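Local coordinates for xylan esterase 1 (Thermoanaerobacterium sp. 'JW/SL YS485', PDB 3FCY), which probably hydrolyses acetyl esters on xylan and related substrates, as a carbohydrate esterase of family 7 with the alpha/beta-hydrolase fold, at residues 184-187 with 188-192; 305-308 with 309-312; 323-327 with 328-332; 339-342 with 343-346. All blocks are in the same frame, centred on the assembly; numbering follows the deposited sequence.

Interaction 1. Residues 184-187 with 188-192; sequences TAQL and AGIVM
The peptide carbonyl of Leu187 is the flat group met by Val191: its O accepts the backbone N of Val191 at 2.9 Å, and the donor stands 23° off the carbonyl plane. No aromatic ring takes part, so the other flat groups are the peptide units one residue apart along the helix. Thr184 O receives Ala188 N, Ala185 O receives Gly189 N at a slightly longer 3.2 Å, and Gln186 O receives Ile190 N at 3.0 Å. The amide of Gln186 is held outside the two segments, its NE2 bonded to the carbonyl O of Thr88.

Side chains then fill in around the bonded carbonyls. With CG1 anti to the backbone N (chi1 168°), Val191 CG2 falls beside that N, anti to the carbonyl carbon, and comes within 3.1 Å of Leu187 O and 4.2 Å of Leu187 CD1, the latter an apolar contact in which the two branched chains cross obliquely. On another side of the helix the CG1 of Ile190 lies 3.3 Å from Gln186 O, and its CD1 continues to 4.2 Å from Gln186 CG.

Leu187 and Val191 both bear on Val138 of strand 136-140 and on Ile112 of strand 108-114, whereas Ala185 and Ala188 present small methyls to helix 209-220, touching Leu220 and Cys217. The i to i+4 bonds, with Leu187 and Val191 on the strands and Ala185 and Ala188 on a neighbouring helix, are those of an alpha-helix, 176-192, packed on the central sheet of an alpha/beta hydrolase.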
loop_
_atom_site.group_PDB
_atom_site.type_symbol
_atom_site.label_atom_id
_atom_site.label_comp_id
_atom_site.label_asym_id
_atom_site.label_seq_id
_atom_site.Cartn_x
_atom_site.Cartn_y
_atom_site.Cartn_z
ATOM N N THR A 184 -30.434 -4.557 -23.022
ATOM C CA THR A 184 -29.693 -3.879 -24.086
ATOM C C THR A 184 -30.289 -4.216 -25.454
ATOM O O THR A 184 -30.436 -3.339 -26.301
ATOM C CB THR A 184 -28.167 -4.238 -24.090
ATOM O OG1 THR A 184 -27.973 -5.571 -24.578
ATOM C CG2 THR A 184 -27.583 -4.122 -22.688
ATOM N N ALA A 185 -30.644 -5.480 -25.655
ATOM C CA ALA A 185 -31.224 -5.926 -26.922
ATOM C C ALA A 185 -32.574 -5.257 -27.153
ATOM O O ALA A 185 -32.871 -4.794 -28.255
ATOM C CB ALA A 185 -31.388 -7.445 -26.921
ATOM N N GLN A 186 -33.384 -5.212 -26.101
ATOM C CA GLN A 186 -34.702 -4.603 -26.169
ATOM C C GLN A 186 -34.573 -3.115 -26.458
ATOM O O GLN A 186 -35.318 -2.567 -27.269
ATOM C CB GLN A 186 -35.450 -4.819 -24.849
ATOM C CG GLN A 186 -36.852 -4.213 -24.805
ATOM C CD GLN A 186 -37.605 -4.575 -23.530
ATOM O OE1 GLN A 186 -37.014 -5.053 -22.559
ATOM N NE2 GLN A 186 -38.913 -4.337 -23.527
ATOM N N LEU A 187 -33.622 -2.465 -25.795
ATOM C CA LEU A 187 -33.408 -1.040 -25.995
ATOM C C LEU A 187 -32.956 -0.755 -27.425
ATOM O O LEU A 187 -33.340 0.256 -28.008
ATOM C CB LEU A 187 -32.368 -0.503 -25.001
ATOM C CG LEU A 187 -32.027 0.988 -25.133
ATOM C CD1 LEU A 187 -33.290 1.824 -24.973
ATOM C CD2 LEU A 187 -30.997 1.382 -24.080
ATOM N N ALA A 188 -32.138 -1.640 -27.987
ATOM C CA ALA A 188 -31.657 -1.454 -29.354
ATOM C C ALA A 188 -32.845 -1.471 -30.326
ATOM O O ALA A 188 -32.887 -0.696 -31.283
ATOM C CB ALA A 188 -30.656 -2.554 -29.724
ATOM N N GLY A 189 -33.805 -2.355 -30.065
ATOM C CA GLY A 189 -34.983 -2.452 -30.911
ATOM C C GLY A 189 -35.861 -1.227 -30.764
ATOM O O GLY A 189 -36.438 -0.740 -31.740
ATOM N N ILE A 190 -35.964 -0.723 -29.538
ATOM C CA ILE A 190 -36.769 0.461 -29.275
ATOM C C ILE A 190 -36.147 1.649 -30.002
ATOM O O ILE A 190 -36.847 2.454 -30.613
ATOM C CB ILE A 190 -36.838 0.760 -27.754
ATOM C CG1 ILE A 190 -37.707 -0.293 -27.057
ATOM C CG2 ILE A 190 -37.386 2.160 -27.512
ATOM C CD1 ILE A 190 -37.758 -0.153 -25.538
ATOM N N VAL A 191 -34.825 1.752 -29.932
ATOM C CA VAL A 191 -34.114 2.841 -30.589
ATOM C C VAL A 191 -34.320 2.764 -32.098
ATOM O O VAL A 191 -34.549 3.778 -32.751
ATOM C CB VAL A 191 -32.604 2.783 -30.274
ATOM C CG1 VAL A 191 -31.840 3.732 -31.186
ATOM C CG2 VAL A 191 -32.371 3.144 -28.808
ATOM N N MET A 192 -34.243 1.551 -32.641
ATOM C CA MET A 192 -34.422 1.340 -34.073
ATOM C C MET A 192 -35.846 1.687 -34.536
ATOM O O MET A 192 -36.083 1.883 -35.731
ATOM C CB MET A 192 -34.077 -0.113 -34.437
ATOM C CG MET A 192 -32.596 -0.455 -34.274
ATOM S SD MET A 192 -32.192 -2.210 -34.527
ATOM C CE MET A 192 -30.398 -2.169 -34.510
#

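Interaction 2. Residues 305-308 with 309-312; sequences TVFA and AYNN
Asn312 reaches back to Ala308 O with CB, CG and ND2. Its CB lies 3.6 Å from Ala308 O, and with CG anti to its own carbonyl carbon (chi1 -85°) the amide is carried to that same oxygen, CG standing 3.5 Å from Ala308 O. ND2 ends the approach as a donor to Ala308 O at 2.6 Å, a bent bond with an N-H...O angle of 131°, the donor standing above the carbonyl plane. The same ND2 also donates to the carbonyl O of Thr41, so one amide nitrogen links Ala308 to Thr41. Were Asn312 replaced by alanine, Ala308 O and Thr41 O would probably both lose their amide donor.

Helix 303-310 is the crossover element of a beta-alpha-beta unit between strands 289-295 and 317-322. Tyr310 N donates to Val306 O at 3.0 Å, and Asn311 N follows with a 2.7 Å bond to Phe307 O. Asn311 ND2 sits at the edge of the Phe307 ring, 4.1 Å from CD2, with ring and amide planes 39° apart; its hydrogen bond goes to Tyr40 O. Phe307 CD2 also approaches Tyr310 CD2 at 4.2 Å, while Lys317 makes a cation-pi contact with Tyr310.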
loop_
_atom_site.group_PDB
_atom_site.type_symbol
_atom_site.label_atom_id
_atom_site.label_comp_id
_atom_site.label_asym_id
_atom_site.label_seq_id
_atom_site.Cartn_x
_atom_site.Cartn_y
_atom_site.Cartn_z
ATOM N N THR A 305 -8.524 -12.242 -21.750
ATOM C CA THR A 305 -9.982 -12.355 -21.754
ATOM C C THR A 305 -10.574 -11.425 -22.813
ATOM O O THR A 305 -11.635 -11.698 -23.370
ATOM C CB THR A 305 -10.594 -12.000 -20.378
ATOM O OG1 THR A 305 -10.327 -10.626 -20.069
ATOM C CG2 THR A 305 -10.005 -12.888 -19.296
ATOM N N VAL A 306 -9.883 -10.323 -23.085
ATOM C CA VAL A 306 -10.345 -9.372 -24.091
ATOM C C VAL A 306 -10.130 -9.972 -25.484
ATOM O O VAL A 306 -11.012 -9.892 -26.338
ATOM C CB VAL A 306 -9.593 -8.025 -23.969
ATOM C CG1 VAL A 306 -9.967 -7.093 -25.125
ATOM C CG2 VAL A 306 -9.940 -7.368 -22.635
ATOM N N PHE A 307 -8.968 -10.582 -25.710
ATOM C CA PHE A 307 -8.701 -11.188 -27.008
ATOM C C PHE A 307 -9.589 -12.396 -27.256
ATOM O O PHE A 307 -9.901 -12.714 -28.401
ATOM C CB PHE A 307 -7.229 -11.580 -27.153
ATOM C CG PHE A 307 -6.381 -10.501 -27.762
ATOM C CD1 PHE A 307 -5.702 -9.593 -26.964
ATOM C CD2 PHE A 307 -6.304 -10.364 -29.145
ATOM C CE1 PHE A 307 -4.956 -8.560 -27.531
ATOM C CE2 PHE A 307 -5.563 -9.332 -29.722
ATOM C CZ PHE A 307 -4.889 -8.430 -28.912
ATOM N N ALA A 308 -10.006 -13.065 -26.187
ATOM C CA ALA A 308 -10.882 -14.222 -26.326
ATOM C C ALA A 308 -12.202 -13.774 -26.954
ATOM O O ALA A 308 -12.743 -14.442 -27.834
ATOM C CB ALA A 308 -11.137 -14.859 -24.962
ATOM N N ALA A 309 -12.722 -12.638 -26.500
ATOM C CA ALA A 309 -13.972 -12.122 -27.041
ATOM C C ALA A 309 -13.727 -11.677 -28.477
ATOM O O ALA A 309 -14.495 -12.002 -29.374
ATOM C CB ALA A 309 -14.468 -10.947 -26.209
ATOM N N TYR A 310 -12.644 -10.934 -28.681
ATOM C CA TYR A 310 -12.284 -10.442 -30.007
ATOM C C TYR A 310 -12.124 -11.584 -31.018
ATOM O O TYR A 310 -12.623 -11.505 -32.141
ATOM C CB TYR A 310 -10.970 -9.658 -29.931
ATOM C CG TYR A 310 -10.487 -9.139 -31.267
ATOM C CD1 TYR A 310 -11.107 -8.049 -31.879
ATOM C CD2 TYR A 310 -9.421 -9.750 -31.929
ATOM C CE1 TYR A 310 -10.676 -7.575 -33.118
ATOM C CE2 TYR A 310 -8.983 -9.286 -33.169
ATOM C CZ TYR A 310 -9.613 -8.199 -33.755
ATOM O OH TYR A 310 -9.174 -7.731 -34.970
ATOM N N ASN A 311 -11.432 -12.644 -30.613
ATOM C CA ASN A 311 -11.191 -13.771 -31.507
ATOM C C ASN A 311 -12.392 -14.663 -31.786
ATOM O O ASN A 311 -12.305 -15.586 -32.594
ATOM C CB ASN A 311 -10.014 -14.609 -31.000
ATOM C CG ASN A 311 -8.686 -13.891 -31.161
ATOM O OD1 ASN A 311 -8.467 -13.194 -32.156
ATOM N ND2 ASN A 311 -7.790 -14.063 -30.195
ATOM N N ASN A 312 -13.516 -14.390 -31.131
ATOM C CA ASN A 312 -14.722 -15.175 -31.364
ATOM C C ASN A 312 -15.683 -14.425 -32.281
ATOM O O ASN A 312 -16.738 -14.940 -32.655
ATOM C CB ASN A 312 -15.402 -15.517 -30.039
ATOM C CG ASN A 312 -14.816 -16.757 -29.395
ATOM O OD1 ASN A 312 -14.924 -17.854 -29.939
ATOM N ND2 ASN A 312 -14.186 -16.589 -28.240
#

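Interaction 3. Residues 323-327 with 328-332; sequences PDYGH and EPMRG
Glu328 turns back on Gly326: its OE2 accepts the glycine N at 2.9 Å with the N-H...O angle at 179°, using the anti lone pair, the one away from the other carboxylate oxygen. The torsion behind this is chi1 63°, which sets CG between the backbone N and the carbonyl carbon and lets the chain bring OE2 to the Gly326 N-H.

Tyr325 completes the first shell. Glu328 CG lies in plane at the edge of its ring, and the carboxylate carbon CD approaches ring atom CD2 at 3.6 Å, the two planes 62° apart. Over one face, offset toward the rim, sits Met330 CB, while Met330 CG meets Tyr325 CG at 3.6 Å as the two chains slide past each other. Across the ring's far end, Tyr325 OH rests 3.2 Å from Arg331 CG.

The next shell includes two other subunits. Arg258 of the second subunit forms a salt bridge with Glu328 OE1 and offers its carbonyl O to Tyr325 OH; Ser119 of the third subunit bonds Arg331 NH2. If Glu328 gave way to alanine, the Gly326 N-H would probably lose its acceptor and Arg258 of the second subunit its salt bridge here, freeing the turn to shift.

That turn carries His327 at the centre of an inverse gamma turn, closed by a weak Glu328 N to Gly326 O bond of 2.9 Å. The His327 ring is bonded outside the loop, ND1 to Asp298 and NE2 to Ser208, consistent with the histidine loop of an alpha/beta-hydrolase catalytic triad.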
loop_
_atom_site.group_PDB
_atom_site.type_symbol
_atom_site.label_atom_id
_atom_site.label_comp_id
_atom_site.label_asym_id
_atom_site.label_seq_id
_atom_site.Cartn_x
_atom_site.Cartn_y
_atom_site.Cartn_z
ATOM N N PRO A 323 0.102 -1.004 -25.183
ATOM C CA PRO A 323 1.067 -1.651 -24.289
ATOM C C PRO A 323 1.210 -1.068 -22.886
ATOM O O PRO A 323 1.302 -1.810 -21.913
ATOM C CB PRO A 323 2.373 -1.567 -25.079
ATOM C CG PRO A 323 1.899 -1.675 -26.503
ATOM C CD PRO A 323 0.717 -0.727 -26.494
ATOM N N ASP A 324 1.208 0.255 -22.780
ATOM C CA ASP A 324 1.406 0.901 -21.485
ATOM C C ASP A 324 0.153 1.331 -20.744
ATOM O O ASP A 324 0.239 2.051 -19.748
ATOM C CB ASP A 324 2.329 2.104 -21.673
ATOM C CG ASP A 324 3.492 1.787 -22.583
ATOM O OD1 ASP A 324 4.330 0.938 -22.211
ATOM O OD2 ASP A 324 3.559 2.373 -23.681
ATOM N N TYR A 325 -1.009 0.897 -21.215
ATOM C CA TYR A 325 -2.249 1.271 -20.551
ATOM C C TYR A 325 -2.894 0.111 -19.814
ATOM O O TYR A 325 -2.729 -1.050 -20.192
ATOM C CB TYR A 325 -3.252 1.852 -21.556
ATOM C CG TYR A 325 -2.944 3.271 -21.982
ATOM C CD1 TYR A 325 -1.925 3.543 -22.897
ATOM C CD2 TYR A 325 -3.666 4.344 -21.457
ATOM C CE1 TYR A 325 -1.634 4.856 -23.278
ATOM C CE2 TYR A 325 -3.382 5.654 -21.829
ATOM C CZ TYR A 325 -2.370 5.904 -22.738
ATOM O OH TYR A 325 -2.104 7.199 -23.110
ATOM N N GLY A 326 -3.618 0.448 -18.749
ATOM C CA GLY A 326 -4.323 -0.548 -17.962
ATOM C C GLY A 326 -5.820 -0.401 -18.201
ATOM O O GLY A 326 -6.245 -0.132 -19.327
ATOM N N HIS A 327 -6.613 -0.565 -17.144
ATOM C CA HIS A 327 -8.068 -0.456 -17.233
ATOM C C HIS A 327 -8.407 1.031 -17.194
ATOM O O HIS A 327 -8.819 1.557 -16.163
ATOM C CB HIS A 327 -8.704 -1.163 -16.041
ATOM C CG HIS A 327 -10.117 -1.588 -16.279
ATOM N ND1 HIS A 327 -10.450 -2.588 -17.165
ATOM C CD2 HIS A 327 -11.281 -1.161 -15.736
ATOM C CE1 HIS A 327 -11.760 -2.762 -17.155
ATOM N NE2 HIS A 327 -12.288 -1.908 -16.296
ATOM N N GLU A 328 -8.262 1.700 -18.331
ATOM C CA GLU A 328 -8.473 3.137 -18.380
ATOM C C GLU A 328 -8.626 3.615 -19.819
ATOM O O GLU A 328 -8.274 2.903 -20.754
ATOM C CB GLU A 328 -7.238 3.813 -17.794
ATOM C CG GLU A 328 -5.999 3.505 -18.647
ATOM C CD GLU A 328 -4.698 4.012 -18.063
ATOM O OE1 GLU A 328 -4.616 5.210 -17.718
ATOM O OE2 GLU A 328 -3.748 3.208 -17.965
ATOM N N PRO A 329 -9.139 4.840 -20.009
ATOM C CA PRO A 329 -9.309 5.385 -21.357
ATOM C C PRO A 329 -7.925 5.478 -22.007
ATOM O O PRO A 329 -6.961 5.894 -21.365
ATOM C CB PRO A 329 -9.910 6.765 -21.097
ATOM C CG PRO A 329 -10.681 6.565 -19.834
ATOM C CD PRO A 329 -9.733 5.736 -19.002
ATOM N N MET A 330 -7.822 5.088 -23.269
ATOM C CA MET A 330 -6.541 5.133 -23.964
ATOM C C MET A 330 -6.462 6.324 -24.915
ATOM O O MET A 330 -7.293 6.472 -25.812
ATOM C CB MET A 330 -6.318 3.813 -24.702
ATOM C CG MET A 330 -6.023 2.652 -23.742
ATOM S SD MET A 330 -6.845 1.105 -24.170
ATOM C CE MET A 330 -7.171 0.418 -22.524
ATOM N N ARG A 331 -5.458 7.173 -24.704
ATOM C CA ARG A 331 -5.293 8.375 -25.512
ATOM C C ARG A 331 -5.387 8.130 -27.009
ATOM O O ARG A 331 -4.710 7.262 -27.564
ATOM C CB ARG A 331 -3.968 9.078 -25.178
ATOM C CG ARG A 331 -3.954 9.768 -23.811
ATOM C CD ARG A 331 -2.637 10.507 -23.582
ATOM N NE ARG A 331 -2.474 10.963 -22.200
ATOM C CZ ARG A 331 -3.137 11.977 -21.653
ATOM N NH1 ARG A 331 -4.025 12.660 -22.364
ATOM N NH2 ARG A 331 -2.904 12.316 -20.390
ATOM N N GLY A 332 -6.253 8.908 -27.651
ATOM C CA GLY A 332 -6.446 8.784 -29.080
ATOM C C GLY A 332 -7.560 7.840 -29.493
ATOM O O GLY A 332 -8.179 8.046 -30.540
#

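Interaction 4. Residues 339-342 with 343-346; sequences QFML and ELYS. With CA (calcium ion), chain D.
The backbone N of Glu343 is shared by two carbonyls of the preceding helical residues: Phe340 O accepts it at 3.2 Å, and Gln339 O more weakly at 3.4 Å. The stronger bond comes from well above the Phe340 carbonyl plane, 65° out of it. Next along, Leu344 N donates to Met341 O at 2.9 Å, and Tyr345 N to Leu342 O.

The bonds to Phe340, Met341 and Leu342 are i to i+3, and Leu342 to Tyr345 form a type I beta turn following helix 333-342. The turn makes a calcium site out of main-chain oxygens: Glu343 O lies 2.6 Å from the calcium ion and Tyr345 O 2.5 Å, with a water also bound. The Glu343 side chain, its CG anti to the carbonyl carbon (chi1 -78°) and extended beyond, sets the carboxylate by Phe340, where OE2 comes 3.8 Å from Phe340 CD1 with ring and carboxylate planes 72° apart. Lys226 is common to both groups: it forms a salt bridge with Glu343 OE1 and a cation-pi contact with the Phe340 ring.

On the sheet side Met341 and Leu344 lie side by side and point the same way, SD of Met341 4.2 Å from CD1 of Leu344; both touch Lys226 of strand 226-230. Tyr345 presents its ring edge to Leu342 O and hands its OH to Ala133 O, while Gln339 NE2 donates to Gln76 O of the third subunit.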
loop_
_atom_site.group_PDB
_atom_site.type_symbol
_atom_site.label_atom_id
_atom_site.label_comp_id
_atom_site.label_asym_id
_atom_site.label_seq_id
_atom_site.Cartn_x
_atom_site.Cartn_y
_atom_site.Cartn_z
ATOM N N GLN A 339 -14.594 8.383 -35.324
ATOM C CA GLN A 339 -14.439 8.278 -36.770
ATOM C C GLN A 339 -15.073 6.963 -37.218
ATOM O O GLN A 339 -15.684 6.890 -38.281
ATOM C CB GLN A 339 -12.961 8.313 -37.157
ATOM C CG GLN A 339 -12.293 9.678 -36.996
ATOM C CD GLN A 339 -12.926 10.750 -37.878
ATOM O OE1 GLN A 339 -13.298 10.487 -39.020
ATOM N NE2 GLN A 339 -13.035 11.969 -37.350
ATOM N N PHE A 340 -14.935 5.930 -36.389
ATOM C CA PHE A 340 -15.502 4.612 -36.682
ATOM C C PHE A 340 -17.028 4.707 -36.693
ATOM O O PHE A 340 -17.691 4.147 -37.572
ATOM C CB PHE A 340 -15.058 3.608 -35.615
ATOM C CG PHE A 340 -15.530 2.195 -35.853
ATOM C CD1 PHE A 340 -15.027 1.442 -36.915
ATOM C CD2 PHE A 340 -16.435 1.596 -34.979
ATOM C CE1 PHE A 340 -15.414 0.110 -37.100
ATOM C CE2 PHE A 340 -16.828 0.266 -35.153
ATOM C CZ PHE A 340 -16.310 -0.478 -36.219
ATOM N N MET A 341 -17.581 5.419 -35.714
ATOM C CA MET A 341 -19.030 5.576 -35.621
ATOM C C MET A 341 -19.570 6.452 -36.744
ATOM O O MET A 341 -20.666 6.208 -37.250
ATOM C CB MET A 341 -19.429 6.169 -34.263
ATOM C CG MET A 341 -19.424 5.154 -33.118
ATOM S SD MET A 341 -20.595 3.790 -33.399
ATOM C CE MET A 341 -20.263 2.741 -31.988
ATOM N N LEU A 342 -18.803 7.469 -37.129
ATOM C CA LEU A 342 -19.219 8.361 -38.203
ATOM C C LEU A 342 -19.404 7.582 -39.502
ATOM O O LEU A 342 -20.051 8.061 -40.433
ATOM C CB LEU A 342 -18.203 9.497 -38.384
ATOM C CG LEU A 342 -18.293 10.575 -37.293
ATOM C CD1 LEU A 342 -17.173 11.601 -37.443
ATOM C CD2 LEU A 342 -19.661 11.253 -37.382
ATOM N N GLU A 343 -18.839 6.376 -39.555
ATOM C CA GLU A 343 -18.982 5.507 -40.722
ATOM C C GLU A 343 -20.445 5.075 -40.886
ATOM O O GLU A 343 -20.790 4.400 -41.847
ATOM C CB GLU A 343 -18.114 4.246 -40.571
ATOM C CG GLU A 343 -16.624 4.431 -40.859
ATOM C CD GLU A 343 -15.810 3.165 -40.578
ATOM O OE1 GLU A 343 -16.335 2.044 -40.760
ATOM O OE2 GLU A 343 -14.633 3.294 -40.187
ATOM N N LEU A 344 -21.309 5.431 -39.939
ATOM C CA LEU A 344 -22.716 5.049 -40.045
ATOM C C LEU A 344 -23.451 5.871 -41.112
ATOM O O LEU A 344 -24.452 5.423 -41.670
ATOM C CB LEU A 344 -23.414 5.193 -38.685
ATOM C CG LEU A 344 -22.995 4.127 -37.664
ATOM C CD1 LEU A 344 -23.540 4.467 -36.278
ATOM C CD2 LEU A 344 -23.498 2.762 -38.131
ATOM N N TYR A 345 -22.954 7.073 -41.384
ATOM C CA TYR A 345 -23.549 7.948 -42.395
ATOM C C TYR A 345 -23.141 7.444 -43.766
ATOM O O TYR A 345 -22.214 6.681 -43.867
ATOM C CB TYR A 345 -23.019 9.367 -42.249
ATOM C CG TYR A 345 -23.732 10.188 -41.216
ATOM C CD1 TYR A 345 -23.084 10.590 -40.048
ATOM C CD2 TYR A 345 -25.046 10.607 -41.426
ATOM C CE1 TYR A 345 -23.728 11.396 -39.116
ATOM C CE2 TYR A 345 -25.698 11.414 -40.503
ATOM C CZ TYR A 345 -25.031 11.806 -39.352
ATOM O OH TYR A 345 -25.665 12.615 -38.445
ATOM N N SER A 346 -23.818 7.859 -44.826
ATOM C CA SER A 346 -23.398 7.400 -46.146
ATOM C C SER A 346 -22.432 8.415 -46.754
ATOM O O SER A 346 -22.099 9.394 -46.051
ATOM C CB SER A 346 -24.605 7.190 -47.060
ATOM O OG SER A 346 -25.246 5.967 -46.748
ATOM O OXT SER A 346 -22.006 8.216 -47.911
HETATM CA CA CA D . -20.122 5.313 -44.215
HETATM O O HOH W 1 -18.677 7.627 -43.943
#

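The four contacts follow one another along a single alpha/beta-hydrolase chain without touching. Interactions 1 and 3 lie on opposite sides of the chain's centre, their own centres 30 Å apart. Interaction 3 holds the predicted triad histidine, and interaction 2 is its closest neighbour, the nearest atoms about 7 Å apart; the side chain of Val306 in 305-308 is about 6 Å from that of Asp298. Helix 333-342 starts right after 328-332 and leads into interaction 4, yet the calcium site is remote from the triad, with His327 NE2 29.9 Å from the calcium ion. Interactions 3 and 4 both touch the third subunit, whereas 184-192 and 305-312 meet no other chain.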